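Local atomic coordinates of alginate lyase (Chitinophaga sp. MD30, PDB entry 6KCW), a protein that cleaves alginate as a polysaccharide lyase, and is a bacterial member of family 36. Residues D124-H136 / D145-I157. Numbering follows the deposited sequence.
With PO4 (phosphate ion), chain B.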
loop_
_atom_site.group_PDB
_atom_site.type_symbol
_atom_site.label_atom_id
_atom_site.label_comp_id
_atom_site.label_asym_id
_atom_site.label_seq_id
_atom_site.Cartn_x
_atom_site.Cartn_y
_atom_site.Cartn_z
ATOM N N ASP A 124 1.479 12.597 18.091
ATOM C CA ASP A 124 1.889 13.814 18.780
ATOM C C ASP A 124 2.904 13.495 19.883
ATOM O O ASP A 124 3.829 14.282 20.131
ATOM C CB ASP A 124 0.655 14.550 19.337
ATOM C CG ASP A 124 -0.223 15.218 18.233
ATOM O OD1 ASP A 124 0.160 15.216 17.040
ATOM O OD2 ASP A 124 -1.307 15.768 18.562
ATOM N N ALA A 125 2.804 12.305 20.487
ATOM C CA ALA A 125 3.677 11.856 21.571
ATOM C C ALA A 125 5.029 11.315 21.108
ATOM O O ALA A 125 5.852 10.956 21.963
ATOM C CB ALA A 125 2.970 10.782 22.400
ATOM N N GLY A 126 5.284 11.223 19.800
ATOM C CA GLY A 126 6.607 10.872 19.308
ATOM C C GLY A 126 6.810 9.434 18.860
ATOM O O GLY A 126 7.909 9.099 18.395
ATOM N N ARG A 127 5.795 8.578 18.975
ATOM C CA ARG A 127 5.906 7.201 18.511
ATOM C C ARG A 127 5.672 7.134 17.004
ATOM O O ARG A 127 4.867 7.890 16.455
ATOM C CB ARG A 127 4.905 6.307 19.254
ATOM C CG ARG A 127 5.340 4.844 19.378
ATOM C CD ARG A 127 4.487 4.046 20.384
ATOM N NE ARG A 127 3.190 3.621 19.851
ATOM C CZ ARG A 127 2.963 2.454 19.251
ATOM N NH1 ARG A 127 3.942 1.566 19.100
ATOM N NH2 ARG A 127 1.747 2.167 18.802
ATOM N N VAL A 128 6.387 6.230 16.336
ATOM C CA VAL A 128 6.316 6.070 14.885
ATOM C C VAL A 128 6.176 4.587 14.568
ATOM O O VAL A 128 7.028 3.785 14.965
ATOM C CB VAL A 128 7.555 6.650 14.177
ATOM C CG1 VAL A 128 7.491 6.351 12.685
ATOM C CG2 VAL A 128 7.653 8.150 14.427
ATOM N N PHE A 129 5.133 4.225 13.821
ATOM C CA PHE A 129 4.852 2.815 13.581
ATOM C C PHE A 129 4.263 2.613 12.189
ATOM O O PHE A 129 3.986 3.562 11.458
ATOM C CB PHE A 129 3.896 2.248 14.648
ATOM C CG PHE A 129 2.742 3.159 14.980
ATOM C CD1 PHE A 129 1.577 3.130 14.226
ATOM C CD2 PHE A 129 2.824 4.044 16.044
ATOM C CE1 PHE A 129 0.518 3.971 14.516
ATOM C CE2 PHE A 129 1.769 4.893 16.349
ATOM C CZ PHE A 129 0.613 4.859 15.582
ATOM N N PHE A 130 4.103 1.341 11.831
ATOM C CA PHE A 130 3.228 0.928 10.747
ATOM C C PHE A 130 1.796 0.818 11.274
ATOM O O PHE A 130 1.561 0.674 12.475
ATOM C CB PHE A 130 3.692 -0.414 10.158
ATOM C CG PHE A 130 4.937 -0.320 9.313
ATOM C CD1 PHE A 130 4.941 0.427 8.141
ATOM C CD2 PHE A 130 6.091 -0.991 9.676
ATOM C CE1 PHE A 130 6.066 0.522 7.352
ATOM C CE2 PHE A 130 7.234 -0.909 8.880
ATOM C CZ PHE A 130 7.214 -0.138 7.712
ATOM N N GLN A 131 0.826 0.916 10.362
ATOM C CA GLN A 131 -0.561 0.773 10.781
ATOM C C GLN A 131 -1.379 0.391 9.566
ATOM O O GLN A 131 -1.162 0.956 8.485
ATOM C CB GLN A 131 -1.120 2.060 11.416
ATOM C CG GLN A 131 -1.465 3.198 10.425
ATOM C CD GLN A 131 -2.031 4.461 11.092
ATOM O OE1 GLN A 131 -1.973 4.617 12.316
ATOM N NE2 GLN A 131 -2.585 5.363 10.281
ATOM N N PRO A 132 -2.299 -0.557 9.683
ATOM C CA PRO A 132 -3.262 -0.775 8.604
ATOM C C PRO A 132 -4.011 0.514 8.309
ATOM O O PRO A 132 -4.109 1.415 9.145
ATOM C CB PRO A 132 -4.209 -1.846 9.165
ATOM C CG PRO A 132 -3.510 -2.411 10.379
ATOM C CD PRO A 132 -2.603 -1.342 10.891
ATOM N N TYR A 133 -4.547 0.593 7.095
ATOM C CA TYR A 133 -5.296 1.772 6.661
ATOM C C TYR A 133 -6.339 1.281 5.656
ATOM O O TYR A 133 -6.099 1.273 4.448
ATOM C CB TYR A 133 -4.377 2.830 6.065
ATOM C CG TYR A 133 -5.019 4.189 6.037
ATOM C CD1 TYR A 133 -5.199 4.905 7.214
ATOM C CD2 TYR A 133 -5.470 4.747 4.851
ATOM C CE1 TYR A 133 -5.793 6.135 7.216
ATOM C CE2 TYR A 133 -6.070 5.987 4.843
ATOM C CZ TYR A 133 -6.225 6.678 6.030
ATOM O OH TYR A 133 -6.830 7.913 6.037
ATOM N N ILE A 134 -7.488 0.862 6.172
ATOM C CA ILE A 134 -8.459 0.095 5.403
ATOM C C ILE A 134 -9.726 0.927 5.229
ATOM O O ILE A 134 -10.317 1.390 6.210
ATOM C CB ILE A 134 -8.775 -1.246 6.083
ATOM C CG1 ILE A 134 -7.492 -1.922 6.556
ATOM C CG2 ILE A 134 -9.447 -2.187 5.117
ATOM C CD1 ILE A 134 -6.500 -2.102 5.462
ATOM N N TYR A 135 -10.121 1.146 3.979
ATOM C CA TYR A 135 -11.483 1.554 3.677
ATOM C C TYR A 135 -12.267 0.275 3.430
ATOM O O TYR A 135 -11.776 -0.634 2.752
ATOM C CB TYR A 135 -11.552 2.491 2.461
ATOM C CG TYR A 135 -10.917 3.859 2.672
ATOM C CD1 TYR A 135 -9.542 4.010 2.635
ATOM C CD2 TYR A 135 -11.694 5.002 2.881
ATOM C CE1 TYR A 135 -8.941 5.243 2.820
ATOM C CE2 TYR A 135 -11.098 6.254 3.071
ATOM C CZ TYR A 135 -9.712 6.362 3.041
ATOM O OH TYR A 135 -9.065 7.578 3.226
ATOM N N HIS A 136 -13.452 0.183 4.028
ATOM C CA HIS A 136 -14.318 -0.975 3.857
ATOM C C HIS A 136 -15.744 -0.573 4.227
ATOM O O HIS A 136 -16.016 0.571 4.611
ATOM C CB HIS A 136 -13.838 -2.149 4.695
ATOM C CG HIS A 136 -13.725 -1.828 6.149
ATOM N ND1 HIS A 136 -14.585 -2.346 7.093
ATOM C CD2 HIS A 136 -12.857 -1.037 6.823
ATOM C CE1 HIS A 136 -14.248 -1.890 8.287
ATOM N NE2 HIS A 136 -13.204 -1.094 8.152
ATOM N N ASP A 145 -9.683 3.168 8.185
ATOM C CA ASP A 145 -9.814 2.408 9.414
ATOM C C ASP A 145 -8.477 1.732 9.697
ATOM O O ASP A 145 -7.961 0.997 8.847
ATOM C CB ASP A 145 -10.951 1.395 9.246
ATOM C CG ASP A 145 -11.356 0.731 10.535
ATOM O OD1 ASP A 145 -10.686 0.944 11.566
ATOM O OD2 ASP A 145 -12.353 -0.033 10.505
ATOM N N THR A 146 -7.891 2.009 10.865
ATOM C CA THR A 146 -6.673 1.319 11.273
ATOM C C THR A 146 -6.946 0.067 12.080
ATOM O O THR A 146 -5.999 -0.681 12.358
ATOM C CB THR A 146 -5.767 2.219 12.122
ATOM O OG1 THR A 146 -6.425 2.515 13.365
ATOM C CG2 THR A 146 -5.404 3.507 11.374
ATOM N N PHE A 147 -8.200 -0.156 12.481
ATOM C CA PHE A 147 -8.584 -1.213 13.414
ATOM C C PHE A 147 -7.831 -1.110 14.730
ATOM O O PHE A 147 -7.706 -2.097 15.460
ATOM C CB PHE A 147 -8.399 -2.596 12.787
ATOM C CG PHE A 147 -9.434 -2.918 11.753
ATOM C CD1 PHE A 147 -9.302 -2.457 10.447
ATOM C CD2 PHE A 147 -10.552 -3.663 12.087
ATOM C CE1 PHE A 147 -10.265 -2.740 9.489
ATOM C CE2 PHE A 147 -11.517 -3.950 11.135
ATOM C CZ PHE A 147 -11.373 -3.482 9.831
ATOM N N GLY A 148 -7.348 0.087 15.052
ATOM C CA GLY A 148 -6.550 0.280 16.241
ATOM C C GLY A 148 -5.211 -0.425 16.257
ATOM O O GLY A 148 -4.625 -0.564 17.331
ATOM N N LYS A 149 -4.690 -0.862 15.108
ATOM C CA LYS A 149 -3.524 -1.747 15.095
ATOM C C LYS A 149 -2.250 -1.001 14.703
ATOM O O LYS A 149 -2.276 -0.047 13.920
ATOM C CB LYS A 149 -3.738 -2.925 14.139
ATOM C CG LYS A 149 -5.077 -3.640 14.314
ATOM C CD LYS A 149 -5.186 -4.227 15.715
ATOM C CE LYS A 149 -6.264 -5.305 15.815
ATOM N NZ LYS A 149 -6.211 -6.011 17.131
ATOM N N SER A 150 -1.124 -1.456 15.248
ATOM C CA SER A 150 0.151 -0.839 14.911
ATOM C C SER A 150 1.277 -1.850 15.039
ATOM O O SER A 150 1.187 -2.817 15.797
ATOM C CB SER A 150 0.441 0.382 15.793
ATOM O OG SER A 150 0.641 0.007 17.140
ATOM N N TYR A 151 2.332 -1.618 14.269
ATOM C CA TYR A 151 3.559 -2.385 14.374
ATOM C C TYR A 151 4.744 -1.424 14.428
ATOM O O TYR A 151 4.931 -0.597 13.520
ATOM C CB TYR A 151 3.715 -3.358 13.208
ATOM C CG TYR A 151 4.949 -4.242 13.295
ATOM C CD1 TYR A 151 6.178 -3.807 12.808
ATOM C CD2 TYR A 151 4.883 -5.512 13.858
ATOM C CE1 TYR A 151 7.300 -4.605 12.878
ATOM C CE2 TYR A 151 6.015 -6.331 13.935
ATOM C CZ TYR A 151 7.218 -5.870 13.444
ATOM O OH TYR A 151 8.343 -6.657 13.509
ATOM N N PRO A 152 5.550 -1.531 15.495
ATOM C CA PRO A 152 5.337 -2.520 16.561
ATOM C C PRO A 152 4.206 -2.114 17.508
ATOM O O PRO A 152 3.778 -0.945 17.459
ATOM C CB PRO A 152 6.686 -2.543 17.281
ATOM C CG PRO A 152 7.207 -1.142 17.099
ATOM C CD PRO A 152 6.702 -0.655 15.767
ATOM N N SER A 153 3.707 -3.059 18.320
ATOM C CA SER A 153 2.607 -2.732 19.230
ATOM C C SER A 153 3.054 -1.743 20.300
ATOM O O SER A 153 2.256 -0.911 20.740
ATOM C CB SER A 153 2.019 -4.004 19.872
ATOM O OG SER A 153 3.008 -4.789 20.537
ATOM N N SER A 154 4.321 -1.792 20.706
ATOM C CA SER A 154 4.908 -0.768 21.561
ATOM C C SER A 154 6.244 -0.334 20.966
ATOM O O SER A 154 6.867 -1.068 20.197
ATOM C CB SER A 154 5.084 -1.264 23.014
ATOM O OG SER A 154 6.139 -2.207 23.135
ATOM N N GLY A 155 6.679 0.879 21.316
ATOM C CA GLY A 155 7.881 1.438 20.724
ATOM C C GLY A 155 7.646 1.912 19.299
ATOM O O GLY A 155 6.526 1.908 18.787
ATOM N N SER A 156 8.737 2.317 18.648
ATOM C CA SER A 156 8.693 2.832 17.290
ATOM C C SER A 156 9.442 1.912 16.329
ATOM O O SER A 156 10.261 1.083 16.738
ATOM C CB SER A 156 9.288 4.249 17.213
ATOM O OG SER A 156 8.444 5.221 17.822
ATOM N N ILE A 157 9.131 2.050 15.036
ATOM C CA ILE A 157 9.938 1.452 13.971
ATOM C C ILE A 157 11.204 2.285 13.854
ATOM O O ILE A 157 11.272 3.384 14.413
ATOM C CB ILE A 157 9.184 1.396 12.625
ATOM C CG1 ILE A 157 8.633 2.773 12.242
ATOM C CG2 ILE A 157 8.053 0.389 12.686
ATOM C CD1 ILE A 157 7.841 2.773 10.941
HETATM P P PO4 B . -6.849 9.040 2.484
HETATM O O1 PO4 B . -6.191 8.475 1.251
HETATM O O2 PO4 B . -7.531 10.343 2.129
HETATM O O3 PO4 B . -5.823 9.378 3.542
HETATM O O4 PO4 B . -7.909 8.054 3.000
#
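Arg127 plugs its guanidinium into loop 150-157: NH1 gives hydrogen bonds to Gly155 O (2.6 Å) and Pro152 O, while NH2 reaches Ser150 OG (2.9 Å). The last two acceptors lie in the guanidinium plane, and Phe129 CD2 lies above one face, offset toward its rim. Pro152 O also accepts from Ser150 OG, on the opposite face of its carbonyl plane. With an alanine here, Gly155 O and Ser150 OG would probably each lose this donor, and the loop would be likely to move more freely. Val128 N is met by Ser156 OG at 2.7 Å and Val128 O takes Ile157 N; Ile157 CD1 stands over the Phe130 ring centre. Phe130 and Tyr151 satisfy each other's backbone N and O, as do Ile134 and Asp145. With CG anti to the backbone N (chi1 -169°), Asp145 splits its carboxylate: OD2 takes His136 NE2 at 2.7 Å, in the imidazole plane, and OD1 takes Phe147 N in an Asx turn. Thr146 to Lys149 forms a type I' turn, Thr146 OG1 accepting from Gly148 N. Two separate antiparallel bridges thus pin an irregular loop along strand 128-135, which pairs with strand 113-122, consistent with the two-sheet beta-sandwich of the concanavalin clan.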